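Monovalent Na+/H+ antiporter subunit A (Dietzia sp. DQ12-45-1b, PDB 7D3U) forms part of the Mrp complex, a giant bacterial sodium/proton pump, in which it contacts subunits D and F. Local coordinates at the interface of chains A and B and the interface of chains C and A. Residues are numbered along the deposited sequence; one frame, centred on the assembly and turned at random. Chains: chain A, Monovalent Na+/H+ antiporter subunit A; chain B, Monovalent Na+/H+ antiporter subunit F; chain C, Monovalent Na+/H+ antiporter subunit D.

Contact 1: the interface of chains A and B. Residues chain A 623, 626-627, 660, 664; chain B 22, 31, 35, 39, 72, 75-76, 79-80.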
loop_
_atom_site.group_PDB
_atom_site.type_symbol
_atom_site.label_atom_id
_atom_site.label_comp_id
_atom_site.label_asym_id
_atom_site.label_seq_id
_atom_site.Cartn_x
_atom_site.Cartn_y
_atom_site.Cartn_z
ATOM N N LEU A 623 6.890 17.838 -28.455
ATOM C CA LEU A 623 8.290 18.161 -28.711
ATOM C C LEU A 623 8.713 19.433 -27.989
ATOM O O LEU A 623 9.814 19.495 -27.426
ATOM C CB LEU A 623 8.534 18.297 -30.211
ATOM C CG LEU A 623 9.920 18.819 -30.575
ATOM C CD1 LEU A 623 10.983 17.824 -30.168
ATOM C CD2 LEU A 623 9.989 19.094 -32.052
ATOM N N VAL A 626 9.451 18.379 -24.400
ATOM C CA VAL A 626 10.742 17.760 -24.112
ATOM C C VAL A 626 11.875 18.767 -24.282
ATOM O O VAL A 626 12.875 18.716 -23.551
ATOM C CB VAL A 626 10.958 16.501 -24.976
ATOM C CG1 VAL A 626 11.104 16.854 -26.438
ATOM C CG2 VAL A 626 12.189 15.755 -24.505
ATOM N N ALA A 627 11.739 19.710 -25.216
ATOM C CA ALA A 627 12.734 20.772 -25.317
ATOM C C ALA A 627 12.752 21.618 -24.050
ATOM O O ALA A 627 13.823 21.963 -23.535
ATOM C CB ALA A 627 12.459 21.637 -26.544
ATOM N N VAL A 660 16.228 13.297 -21.556
ATOM C CA VAL A 660 15.752 13.794 -22.841
ATOM C C VAL A 660 15.826 12.694 -23.889
ATOM O O VAL A 660 14.904 12.524 -24.696
ATOM C CB VAL A 660 16.552 15.040 -23.262
ATOM C CG1 VAL A 660 16.472 15.245 -24.763
ATOM C CG2 VAL A 660 16.038 16.263 -22.533
ATOM N N VAL A 664 12.557 11.153 -25.739
ATOM C CA VAL A 664 12.457 11.092 -27.194
ATOM C C VAL A 664 12.144 9.670 -27.647
ATOM O O VAL A 664 11.301 9.452 -28.529
ATOM C CB VAL A 664 13.750 11.623 -27.837
ATOM C CG1 VAL A 664 13.983 10.977 -29.193
ATOM C CG2 VAL A 664 13.689 13.133 -27.967
ATOM N N MET B 22 10.754 29.804 -28.911
ATOM C CA MET B 22 10.371 28.442 -28.549
ATOM C C MET B 22 8.876 28.336 -28.278
ATOM O O MET B 22 8.226 27.375 -28.704
ATOM C CB MET B 22 11.151 27.990 -27.319
ATOM C CG MET B 22 10.592 26.734 -26.689
ATOM S SD MET B 22 11.751 25.980 -25.551
ATOM C CE MET B 22 12.884 25.263 -26.723
ATOM N N ARG B 31 10.879 25.136 -32.362
ATOM C CA ARG B 31 11.009 24.854 -30.941
ATOM C C ARG B 31 12.185 23.939 -30.631
ATOM O O ARG B 31 12.484 23.722 -29.453
ATOM C CB ARG B 31 9.712 24.241 -30.417
ATOM C CG ARG B 31 8.468 24.900 -30.983
ATOM C CD ARG B 31 7.211 24.441 -30.275
ATOM N NE ARG B 31 6.020 25.056 -30.851
ATOM C CZ ARG B 31 4.848 25.136 -30.233
ATOM N NH1 ARG B 31 4.707 24.639 -29.012
ATOM N NH2 ARG B 31 3.818 25.714 -30.833
ATOM N N ALA B 35 15.709 25.457 -28.794
ATOM C CA ALA B 35 16.289 24.652 -27.725
ATOM C C ALA B 35 17.796 24.526 -27.889
ATOM O O ALA B 35 18.539 24.574 -26.906
ATOM C CB ALA B 35 15.644 23.268 -27.695
ATOM N N PHE B 39 20.497 25.841 -25.251
ATOM C CA PHE B 39 21.519 25.006 -24.627
ATOM C C PHE B 39 22.887 25.661 -24.737
ATOM O O PHE B 39 23.667 25.669 -23.775
ATOM C CB PHE B 39 21.544 23.617 -25.266
ATOM C CG PHE B 39 20.255 22.863 -25.136
ATOM C CD1 PHE B 39 19.409 23.084 -24.066
ATOM C CD2 PHE B 39 19.889 21.930 -26.090
ATOM C CE1 PHE B 39 18.222 22.390 -23.950
ATOM C CE2 PHE B 39 18.704 21.235 -25.979
ATOM C CZ PHE B 39 17.870 21.464 -24.908
ATOM N N SER B 72 21.356 16.068 -26.617
ATOM C CA SER B 72 20.005 16.557 -26.383
ATOM C C SER B 72 19.501 17.449 -27.509
ATOM O O SER B 72 18.381 17.962 -27.414
ATOM C CB SER B 72 19.939 17.314 -25.057
ATOM O OG SER B 72 20.320 18.666 -25.230
ATOM N N SER B 75 18.886 14.306 -30.676
ATOM C CA SER B 75 17.685 13.564 -30.311
ATOM C C SER B 75 16.429 14.344 -30.670
ATOM O O SER B 75 15.451 13.766 -31.158
ATOM C CB SER B 75 17.705 13.232 -28.822
ATOM O OG SER B 75 17.466 14.388 -28.042
ATOM N N LEU B 76 16.441 15.662 -30.451
ATOM C CA LEU B 76 15.299 16.476 -30.855
ATOM C C LEU B 76 15.041 16.338 -32.347
ATOM O O LEU B 76 13.891 16.188 -32.774
ATOM C CB LEU B 76 15.531 17.937 -30.480
ATOM C CG LEU B 76 15.502 18.256 -28.987
ATOM C CD1 LEU B 76 15.399 19.752 -28.767
ATOM C CD2 LEU B 76 14.355 17.532 -28.310
ATOM N N LEU B 79 13.364 13.315 -32.979
ATOM C CA LEU B 79 11.949 13.388 -32.648
ATOM C C LEU B 79 11.145 14.125 -33.708
ATOM O O LEU B 79 9.973 13.799 -33.922
ATOM C CB LEU B 79 11.756 14.062 -31.289
ATOM C CG LEU B 79 10.360 13.932 -30.683
ATOM C CD1 LEU B 79 9.856 12.513 -30.835
ATOM C CD2 LEU B 79 10.380 14.333 -29.224
ATOM N N MET B 80 11.746 15.112 -34.377
ATOM C CA MET B 80 11.039 15.800 -35.451
ATOM C C MET B 80 10.822 14.886 -36.646
ATOM O O MET B 80 9.801 14.997 -37.334
ATOM C CB MET B 80 11.806 17.050 -35.873
ATOM C CG MET B 80 11.958 18.066 -34.767
ATOM S SD MET B 80 13.258 19.264 -35.086
ATOM C CE MET B 80 13.076 19.475 -36.849
#
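Backbone torsions are helical throughout, with psi near zero at B:Arg31 (-7°) and B:Ser72 (2°) by the starts of their helices, as helices 622-642 (A:Leu623, A:Val626, A:Ala627) and 646-667 (A:Val660, A:Val664) pack against helices 2-23, 30-52 and 71-80 of chain B. B:Leu79 takes the middle: with CG anti to the backbone N (chi1 -167°), its CD2 methyl lies 3.7 Å from A:Leu623 CD1 and equally near A:Val664 CG2, so one branch touches both helices of chain A. It slides antiparallel past both side chains but meets A:Val626 tip to tip. A:Leu623 sends its CD2 branch obliquely across B:Met80, 3.5 Å from CG. B:Leu76 turns its CD2 to A:Val626 CG1 at 3.8 Å, the two running past each other in opposite directions. The small A:Ala627 seems to let helix 30-52 come near, its CB 3.8 Å from B:Ala35 CB, while the bent B:Met22 brings its CE methyl alongside. A:Val660 CG1 rests 3.5 Å from the hydroxyl OG of B:Ser75. No hydrogen bond crosses this patch, an example of transmembrane helices packed by apolar contact; it holds subunit F against subunit A.

Contact 2: the interface of chains C and A. Residues chain C 112, 137-138, 141-142; chain A 744, 748-749, 751.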
loop_
_atom_site.group_PDB
_atom_site.type_symbol
_atom_site.label_atom_id
_atom_site.label_comp_id
_atom_site.label_asym_id
_atom_site.label_seq_id
_atom_site.Cartn_x
_atom_site.Cartn_y
_atom_site.Cartn_z
ATOM N N LEU C 112 14.332 -9.875 -7.450
ATOM C CA LEU C 112 13.537 -8.727 -7.029
ATOM C C LEU C 112 12.996 -8.913 -5.618
ATOM O O LEU C 112 12.918 -7.949 -4.849
ATOM C CB LEU C 112 12.400 -8.484 -8.018
ATOM C CG LEU C 112 12.806 -7.824 -9.335
ATOM C CD1 LEU C 112 11.591 -7.593 -10.211
ATOM C CD2 LEU C 112 13.542 -6.525 -9.083
ATOM N N GLU C 137 13.065 3.797 -1.242
ATOM C CA GLU C 137 13.134 3.668 -2.698
ATOM C C GLU C 137 13.732 2.326 -3.111
ATOM O O GLU C 137 13.321 1.744 -4.122
ATOM C CB GLU C 137 13.921 4.827 -3.305
ATOM C CG GLU C 137 13.608 6.159 -2.667
ATOM C CD GLU C 137 12.126 6.479 -2.672
ATOM O OE1 GLU C 137 11.408 6.027 -3.590
ATOM O OE2 GLU C 137 11.670 7.149 -1.726
ATOM N N VAL C 138 14.709 1.825 -2.352
ATOM C CA VAL C 138 15.263 0.499 -2.610
ATOM C C VAL C 138 14.209 -0.581 -2.418
ATOM O O VAL C 138 14.298 -1.654 -3.020
ATOM C CB VAL C 138 16.489 0.244 -1.706
ATOM C CG1 VAL C 138 17.049 -1.152 -1.918
ATOM C CG2 VAL C 138 17.556 1.267 -1.980
ATOM N N LEU C 141 11.389 0.279 -5.744
ATOM C CA LEU C 141 11.758 0.004 -7.130
ATOM C C LEU C 141 11.609 -1.465 -7.512
ATOM O O LEU C 141 11.038 -1.734 -8.584
ATOM C CB LEU C 141 13.182 0.504 -7.399
ATOM C CG LEU C 141 13.282 1.981 -7.775
ATOM C CD1 LEU C 141 12.871 2.858 -6.608
ATOM C CD2 LEU C 141 14.691 2.304 -8.219
ATOM N N PRO C 142 12.079 -2.444 -6.730
ATOM C CA PRO C 142 11.776 -3.841 -7.068
ATOM C C PRO C 142 10.313 -4.177 -6.921
ATOM O O PRO C 142 9.857 -5.158 -7.517
ATOM C CB PRO C 142 12.631 -4.640 -6.078
ATOM C CG PRO C 142 13.673 -3.699 -5.625
ATOM C CD PRO C 142 13.017 -2.365 -5.603
ATOM N N GLY A 744 22.454 1.854 -2.075
ATOM C CA GLY A 744 21.019 1.810 -2.275
ATOM C C GLY A 744 20.591 2.398 -3.605
ATOM O O GLY A 744 19.756 1.827 -4.304
ATOM N N VAL A 748 18.912 0.683 -6.800
ATOM C CA VAL A 748 17.680 1.236 -7.359
ATOM C C VAL A 748 17.784 1.355 -8.872
ATOM O O VAL A 748 16.855 0.995 -9.602
ATOM C CB VAL A 748 17.362 2.595 -6.710
ATOM C CG1 VAL A 748 17.087 2.426 -5.230
ATOM C CG2 VAL A 748 18.509 3.554 -6.915
ATOM N N LEU A 749 18.913 1.861 -9.367
ATOM C CA LEU A 749 19.078 2.010 -10.810
ATOM C C LEU A 749 19.109 0.652 -11.505
ATOM O O LEU A 749 18.436 0.450 -12.525
ATOM C CB LEU A 749 20.344 2.807 -11.116
ATOM C CG LEU A 749 20.069 4.174 -11.741
ATOM C CD1 LEU A 749 21.337 4.789 -12.284
ATOM C CD2 LEU A 749 19.034 4.053 -12.840
ATOM N N VAL A 751 17.762 -2.054 -10.495
ATOM C CA VAL A 751 16.416 -2.601 -10.425
ATOM C C VAL A 751 15.514 -1.931 -11.448
ATOM O O VAL A 751 14.654 -2.579 -12.046
ATOM C CB VAL A 751 15.865 -2.452 -8.999
ATOM C CG1 VAL A 751 14.378 -2.592 -9.013
ATOM C CG2 VAL A 751 16.479 -3.493 -8.095
#
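No aromatic ring takes part here; the closed ring of C:Pro142, puckered rather than flat, is met by both methyls of A:Val751. A:Val751 crosses the proline at about a right angle, its CG1 lying 3.5 Å from C:Pro142 CA and its CG2 3.7 Å from the ring carbon CG. CG1 stands anti to the backbone N of A:Val751 (chi1 162°), and this rotation turns both methyls towards the ring. The same CG1 also touches C:Leu141 CB at 3.7 Å, and C:Leu112, on the neighbouring helix 109-125, brings its CD2 obliquely to it at 4.0 Å. One methyl therefore meets two helices of chain C.

About a turn earlier on helix 739-762, A:Val748 and C:Val138 cross almost perpendicularly. C:Val138 points its CG2 branch, anti to its own carbonyl carbon, at A:Val748 CG1, 3.5 Å away, and the same methyl rests on the backbone of A:Gly744, 3.5 Å from CA. Lacking a side chain, the glycine leaves its backbone within touch of that methyl. C:Leu141 lies beside both A:Val748 and A:Val751 and crosses A:Val748 obliquely.

The patch is small and no polar bond spans it. The arrangement is consistent with a glycine letting the helices come close, here seating helix 739-762 of subunit A against helix 129-146 of subunit D.

Contact 3: the interface of chains C and A. Residues chain C 389-390, 393-394, 545-546, 548-549, 552; chain A 57-58, 60-61, 125.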
loop_
_atom_site.group_PDB
_atom_site.type_symbol
_atom_site.label_atom_id
_atom_site.label_comp_id
_atom_site.label_asym_id
_atom_site.label_seq_id
_atom_site.Cartn_x
_atom_site.Cartn_y
_atom_site.Cartn_z
ATOM N N PHE C 389 -8.310 -10.988 18.476
ATOM C CA PHE C 389 -9.067 -10.656 19.674
ATOM C C PHE C 389 -8.174 -10.000 20.715
ATOM O O PHE C 389 -8.554 -8.998 21.326
ATOM C CB PHE C 389 -9.725 -11.908 20.239
ATOM C CG PHE C 389 -9.690 -11.995 21.737
ATOM C CD1 PHE C 389 -10.560 -11.248 22.511
ATOM C CD2 PHE C 389 -8.793 -12.836 22.369
ATOM C CE1 PHE C 389 -10.530 -11.331 23.885
ATOM C CE2 PHE C 389 -8.757 -12.923 23.741
ATOM C CZ PHE C 389 -9.626 -12.169 24.501
ATOM N N VAL C 390 -6.986 -10.562 20.941
ATOM C CA VAL C 390 -6.046 -9.958 21.881
ATOM C C VAL C 390 -5.691 -8.546 21.443
ATOM O O VAL C 390 -5.667 -7.612 22.256
ATOM C CB VAL C 390 -4.790 -10.836 22.019
ATOM C CG1 VAL C 390 -3.953 -10.367 23.188
ATOM C CG2 VAL C 390 -5.180 -12.291 22.188
ATOM N N LEU C 393 -8.743 -6.204 21.870
ATOM C CA LEU C 393 -9.056 -6.011 23.280
ATOM C C LEU C 393 -8.050 -5.077 23.936
ATOM O O LEU C 393 -8.431 -4.158 24.670
ATOM C CB LEU C 393 -9.091 -7.362 23.993
ATOM C CG LEU C 393 -9.147 -7.333 25.519
ATOM C CD1 LEU C 393 -10.397 -6.615 25.993
ATOM C CD2 LEU C 393 -9.099 -8.745 26.069
ATOM N N SER C 394 -6.757 -5.295 23.682
ATOM C CA SER C 394 -5.745 -4.398 24.229
ATOM C C SER C 394 -5.908 -2.989 23.677
ATOM O O SER C 394 -5.719 -2.006 24.402
ATOM C CB SER C 394 -4.350 -4.939 23.929
ATOM O OG SER C 394 -4.321 -5.610 22.683
ATOM N N GLY C 545 -3.108 -16.356 19.424
ATOM C CA GLY C 545 -4.337 -16.099 20.142
ATOM C C GLY C 545 -4.396 -16.883 21.432
ATOM O O GLY C 545 -4.686 -16.324 22.493
ATOM N N LEU C 546 -4.117 -18.185 21.355
ATOM C CA LEU C 546 -4.061 -18.996 22.566
ATOM C C LEU C 546 -2.882 -18.580 23.435
ATOM O O LEU C 546 -3.060 -18.135 24.575
ATOM C CB LEU C 546 -3.978 -20.479 22.206
ATOM C CG LEU C 546 -5.193 -21.071 21.489
ATOM C CD1 LEU C 546 -5.166 -22.586 21.567
ATOM C CD2 LEU C 546 -6.485 -20.525 22.072
ATOM N N GLY C 548 -0.633 -15.735 23.697
ATOM C CA GLY C 548 -0.401 -14.392 23.212
ATOM C C GLY C 548 0.498 -13.602 24.133
ATOM O O GLY C 548 1.012 -12.545 23.760
ATOM N N GLN C 549 0.688 -14.111 25.352
ATOM C CA GLN C 549 1.588 -13.460 26.293
ATOM C C GLN C 549 3.006 -13.383 25.748
ATOM O O GLN C 549 3.720 -12.411 26.015
ATOM C CB GLN C 549 1.568 -14.195 27.632
ATOM C CG GLN C 549 2.623 -13.727 28.617
ATOM C CD GLN C 549 2.348 -12.336 29.148
ATOM O OE1 GLN C 549 1.246 -11.809 29.002
ATOM N NE2 GLN C 549 3.350 -11.735 29.774
ATOM N N LEU C 552 2.857 -10.500 23.498
ATOM C CA LEU C 552 2.502 -9.302 24.251
ATOM C C LEU C 552 3.695 -8.775 25.038
ATOM O O LEU C 552 3.883 -7.558 25.149
ATOM C CB LEU C 552 1.328 -9.597 25.182
ATOM C CG LEU C 552 -0.058 -9.251 24.639
ATOM C CD1 LEU C 552 -1.136 -9.693 25.609
ATOM C CD2 LEU C 552 -0.162 -7.762 24.370
ATOM N N TRP A 57 -2.732 -16.921 31.826
ATOM C CA TRP A 57 -2.944 -16.895 30.386
ATOM C C TRP A 57 -2.262 -15.709 29.727
ATOM O O TRP A 57 -1.479 -15.895 28.789
ATOM C CB TRP A 57 -4.450 -16.875 30.080
ATOM C CG TRP A 57 -4.787 -16.914 28.622
ATOM C CD1 TRP A 57 -3.961 -17.258 27.594
ATOM C CD2 TRP A 57 -6.051 -16.595 28.032
ATOM N NE1 TRP A 57 -4.631 -17.172 26.400
ATOM C CE2 TRP A 57 -5.917 -16.767 26.642
ATOM C CE3 TRP A 57 -7.283 -16.181 28.544
ATOM C CZ2 TRP A 57 -6.967 -16.541 25.759
ATOM C CZ3 TRP A 57 -8.323 -15.957 27.667
ATOM C CH2 TRP A 57 -8.159 -16.136 26.289
ATOM N N MET A 58 -2.529 -14.494 30.198
ATOM C CA MET A 58 -1.916 -13.287 29.642
ATOM C C MET A 58 -1.705 -12.287 30.765
ATOM O O MET A 58 -2.487 -11.345 30.942
ATOM C CB MET A 58 -2.780 -12.683 28.533
ATOM C CG MET A 58 -2.769 -13.469 27.235
ATOM S SD MET A 58 -3.543 -12.594 25.868
ATOM C CE MET A 58 -5.202 -12.378 26.498
ATOM N N ALA A 60 0.242 -9.891 30.934
ATOM C CA ALA A 60 0.446 -8.535 30.436
ATOM C C ALA A 60 -0.855 -7.745 30.460
ATOM O O ALA A 60 -0.910 -6.631 30.990
ATOM C CB ALA A 60 1.028 -8.575 29.024
ATOM N N LEU A 61 -1.916 -8.313 29.893
ATOM C CA LEU A 61 -3.235 -7.698 29.926
ATOM C C LEU A 61 -3.934 -7.858 31.267
ATOM O O LEU A 61 -5.090 -7.442 31.397
ATOM C CB LEU A 61 -4.113 -8.286 28.820
ATOM C CG LEU A 61 -3.989 -7.656 27.436
ATOM C CD1 LEU A 61 -2.614 -7.906 26.857
ATOM C CD2 LEU A 61 -5.059 -8.215 26.520
ATOM N N VAL A 125 -12.706 -11.425 30.697
ATOM C CA VAL A 125 -12.171 -11.615 29.356
ATOM C C VAL A 125 -12.383 -13.049 28.891
ATOM O O VAL A 125 -12.774 -13.289 27.744
ATOM C CB VAL A 125 -10.687 -11.212 29.312
ATOM C CG1 VAL A 125 -10.021 -11.772 28.069
ATOM C CG2 VAL A 125 -10.563 -9.701 29.352
#
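The polar contacts across this interface are hydrogen bonds donated by chain A. The indole NE1 of A:Trp57 donates to the backbone carbonyl O of C:Leu546, at the end of helix 528-546, over 2.6 Å; the acceptor lies almost in the indole plane and the bond makes 149° at the hydrogen. With CG anti to the backbone N (chi1 -177°), the ring's N-H edge meets that helix end, while A:Met58 CG lies over one indole face. Another bond runs from the backbone N of A:Ala60 to the amide oxygen OE1 of C:Gln549, 2.9 Å away, the donor standing above the carbonyl plane.

Apolar contacts join the rest. A:Met58, bent at chi3 (-60°), meets C:Val390 tip to tip, its SD 3.5 Å from CG1. A:Leu61 crosses C:Leu552 at about a right angle, its CD1 3.5 Å from C:Leu552 CD2. A:Val125 sits at the in-plane edge of the C:Phe389 ring, CG1 to CZ 3.6 Å, and its CG2 lies 3.7 Å from C:Leu393 CD2.

The hydrogen bonds probably fix the register while hydrophobic side chains fill in, docking the segment around A:Trp57 and helix 124-142 of subunit A onto subunit D.

Contact 1 and contact 2 lie about 29 Å apart between the centres of their C-alpha atoms, contact 2 and contact 3 about 39 Å, and contact 1 and contact 3 about 64 Å. They share no residue or helix. Chain A enters all three, through its N-terminal part in contact 3 and much later helices in contacts 1 and 2. Contacts 2 and 3 join it to different helices of the same chain C, so subunit A holds subunit D at two well-separated places, while contact 1 adds subunit F. One long polypeptide may thus tie distant parts of the assembly together.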